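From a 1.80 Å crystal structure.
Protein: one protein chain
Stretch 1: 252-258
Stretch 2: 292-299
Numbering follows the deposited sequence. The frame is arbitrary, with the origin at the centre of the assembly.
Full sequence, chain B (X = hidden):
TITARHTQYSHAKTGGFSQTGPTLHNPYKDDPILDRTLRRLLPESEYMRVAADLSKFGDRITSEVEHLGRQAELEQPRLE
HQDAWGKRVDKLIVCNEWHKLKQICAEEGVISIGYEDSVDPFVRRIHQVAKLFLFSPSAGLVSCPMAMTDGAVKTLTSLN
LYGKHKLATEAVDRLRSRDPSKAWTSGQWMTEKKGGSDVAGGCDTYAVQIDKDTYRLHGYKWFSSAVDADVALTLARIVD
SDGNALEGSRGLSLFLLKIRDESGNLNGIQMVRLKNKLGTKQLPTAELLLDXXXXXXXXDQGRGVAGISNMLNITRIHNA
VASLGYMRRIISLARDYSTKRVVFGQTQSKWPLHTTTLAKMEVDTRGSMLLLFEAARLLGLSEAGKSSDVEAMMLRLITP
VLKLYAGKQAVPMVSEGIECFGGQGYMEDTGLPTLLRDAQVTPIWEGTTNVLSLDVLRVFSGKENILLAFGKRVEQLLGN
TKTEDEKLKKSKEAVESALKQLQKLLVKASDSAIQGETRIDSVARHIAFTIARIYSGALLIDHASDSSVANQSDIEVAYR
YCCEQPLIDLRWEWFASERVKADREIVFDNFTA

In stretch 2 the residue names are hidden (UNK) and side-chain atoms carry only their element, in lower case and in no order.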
# COMPACT_ATOMS: atom_id res chain seq x y z
N LEU B 252 -2.69 -29.06 31.95
CA LEU B 252 -2.43 -27.64 31.78
C LEU B 252 -2.20 -26.90 33.08
O LEU B 252 -2.91 -27.13 34.06
CB LEU B 252 -3.58 -27.02 31.00
CG LEU B 252 -3.72 -27.53 29.57
CD1 LEU B 252 -5.01 -26.99 29.00
CD2 LEU B 252 -2.54 -27.07 28.69
N SER B 253 -1.15 -26.08 33.09
CA SER B 253 -0.88 -25.15 34.17
C SER B 253 -0.84 -23.71 33.64
O SER B 253 -0.64 -23.46 32.43
CB SER B 253 0.41 -25.55 34.86
OG SER B 253 0.40 -26.92 35.35
N LEU B 254 -1.02 -22.76 34.55
CA LEU B 254 -1.04 -21.34 34.21
C LEU B 254 0.32 -20.70 34.46
O LEU B 254 0.98 -21.04 35.42
CB LEU B 254 -2.09 -20.63 35.07
CG LEU B 254 -2.31 -19.14 34.81
CD1 LEU B 254 -2.81 -18.89 33.40
CD2 LEU B 254 -3.27 -18.59 35.84
N PHE B 255 0.68 -19.75 33.60
CA PHE B 255 1.96 -19.06 33.63
C PHE B 255 1.80 -17.59 33.40
O PHE B 255 0.93 -17.14 32.64
CB PHE B 255 2.96 -19.60 32.56
CG PHE B 255 3.34 -21.02 32.77
CD1 PHE B 255 2.51 -22.03 32.33
CD2 PHE B 255 4.49 -21.35 33.43
CE1 PHE B 255 2.84 -23.36 32.55
CE2 PHE B 255 4.85 -22.69 33.65
CZ PHE B 255 4.00 -23.69 33.20
N LEU B 256 2.70 -16.86 34.00
CA LEU B 256 2.79 -15.42 33.86
C LEU B 256 4.16 -15.11 33.31
O LEU B 256 5.14 -15.63 33.87
CB LEU B 256 2.64 -14.69 35.22
CG LEU B 256 2.77 -13.15 35.19
CD1 LEU B 256 1.64 -12.47 34.44
CD2 LEU B 256 2.88 -12.61 36.63
N LEU B 257 4.22 -14.29 32.26
CA LEU B 257 5.50 -13.87 31.69
C LEU B 257 5.57 -12.44 31.24
O LEU B 257 4.52 -11.82 30.96
CB LEU B 257 5.95 -14.75 30.54
CG LEU B 257 5.24 -14.69 29.19
CD1 LEU B 257 6.14 -15.15 28.07
CD2 LEU B 257 4.04 -15.51 29.16
N LYS B 258 6.80 -11.93 31.21
CA LYS B 258 7.10 -10.64 30.61
C LYS B 258 7.35 -10.86 29.11
O LYS B 258 8.08 -11.78 28.76
CB LYS B 258 8.32 -9.96 31.21
CG LYS B 258 8.02 -9.17 32.45
CD LYS B 258 9.25 -8.50 32.96
CE LYS B 258 9.59 -7.21 32.19
NZ LYS B 258 8.51 -6.22 32.18
N UNK B 292 11.71 -21.20 24.32
CA UNK B 292 12.52 -20.85 25.50
C UNK B 292 12.07 -19.54 26.19
O UNK B 292 12.86 -18.93 26.96
N UNK B 293 10.83 -19.13 25.99
CA UNK B 293 10.25 -17.97 26.71
C UNK B 293 10.21 -18.25 28.21
O UNK B 293 9.66 -19.22 28.65
c UNK B 293 8.85 -17.69 26.22
N UNK B 294 10.84 -17.39 28.98
CA UNK B 294 10.90 -17.57 30.45
C UNK B 294 9.61 -17.12 31.12
O UNK B 294 9.15 -15.97 30.94
c UNK B 294 12.11 -16.84 31.00
c UNK B 294 14.62 -16.69 30.59
c UNK B 294 12.25 -17.08 32.50
c UNK B 294 13.34 -17.41 30.30
N UNK B 295 9.03 -18.03 31.90
CA UNK B 295 7.75 -17.82 32.48
C UNK B 295 7.67 -18.40 33.90
O UNK B 295 8.31 -19.43 34.22
c UNK B 295 6.69 -18.45 31.61
N UNK B 296 6.81 -17.78 34.72
CA UNK B 296 6.63 -18.21 36.14
C UNK B 296 5.31 -18.95 36.33
O UNK B 296 4.27 -18.45 35.91
o UNK B 296 9.34 -17.66 37.56
c UNK B 296 6.65 -17.00 37.04
o UNK B 296 10.11 -15.97 36.35
c UNK B 296 7.79 -16.02 36.85
c UNK B 296 9.17 -16.61 36.92
N UNK B 297 5.35 -20.16 36.87
CA UNK B 297 4.13 -20.91 37.10
C UNK B 297 3.35 -20.29 38.25
O UNK B 297 3.91 -20.08 39.31
c UNK B 297 3.02 -24.30 38.63
n UNK B 297 3.92 -24.12 39.76
c UNK B 297 3.11 -23.21 37.55
n UNK B 297 4.54 -23.77 41.89
c UNK B 297 4.40 -22.37 37.51
c UNK B 297 3.58 -23.91 41.02
n UNK B 297 2.33 -23.89 41.44
N UNK B 298 2.04 -20.16 38.07
CA UNK B 298 1.15 -19.60 39.09
C UNK B 298 -0.10 -20.46 39.20
O UNK B 298 -0.53 -21.15 38.27
c UNK B 298 2.03 -17.25 38.85
c UNK B 298 0.04 -17.99 37.48
c UNK B 298 -0.54 -16.62 37.20
c UNK B 298 0.79 -18.11 38.80
N UNK B 299 -0.68 -20.49 40.38
CA UNK B 299 -1.70 -21.45 40.68
C UNK B 299 -1.13 -22.86 40.78
O UNK B 299 0.04 -23.11 40.56
O HOH W 1 -1.25 -23.61 37.27
O HOH W 2 8.96 -13.59 32.25

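Position 292 has no side-chain atoms, and its backbone angles (phi 86°, psi 22°) would jam a CB against the preceding carbonyl; it is Gly 292, at a corner of the chain. Position 293 carries a single carbon, CB, which lies 4.1 Å from Leu 257 CD1; this is Ala 293. At 294 there are four carbons, forked at the first with one arm two carbons long; the CA-to-CB bond points sideways and the end of the side chain leads away from stretch 1. That pattern identifies Ile 294, whose main contact is through the backbone: its O lies 3.4 Å from Leu 257 CB.

Position 295 again has one carbon, a CB pointing toward stretch 1, 3.9 Å from Leu 257 CB and 4.0 Å from Phe 255 CB. It is Ala 295, a small buried residue that packs against both side chains. At 296 there are three carbons, the third bearing two oxygens, so the chain ends in a carboxylate; CB comes 3.8 Å from Leu 256 O. This is Glu 296. Its end leads away from stretch 1, and OE1 is hydrogen-bonded elsewhere in the structure; the backbone makes the pairing here.

The side chain at 297 runs through three carbons and a nitrogen to a carbon bearing two more nitrogens, a guanidinium, and its CB lies 3.9 Å from Phe 255 CE2. This is Arg 297; its aliphatic base stays near the phenyl ring while the charged end departs, NH1 donating to the O of position 299 at 2.6 Å. Position 298 has four carbons, forked at the first with one two-carbon arm, and the end of that arm reaches 3.6 Å from Leu 254 CD2 and 4.2 Å from Leu 256 CB. It is Ile 298, with CD1 between these leucine contacts. Position 299 lacks side-chain atoms and has a phi of 70°, which favours glycine: Gly 299.

The contact is an antiparallel strand pairing. Leu 256 and Glu 296 bond reciprocally, Leu 256 N to Glu 296 O and Glu 296 N to Leu 256 O, both at 2.9 Å, and Ile 298 N donates to Leu 254 O at 3.0 Å. Toward either end of the pairing, a water replaces a direct bond: one links Leu 254 N to Ile 298 O, the other Lys 258 N to Ile 294 O. Side chains reinforce this ladder on both faces of the sheet. Ile 298 packs with Leu 254 and Leu 256 on one, while Phe 255 and Arg 297 share the other, so apolar packing supplements the backbone bonds while the charged groups find partners away from stretch 1.

Stretch 2 (292-299) GAIAERIG
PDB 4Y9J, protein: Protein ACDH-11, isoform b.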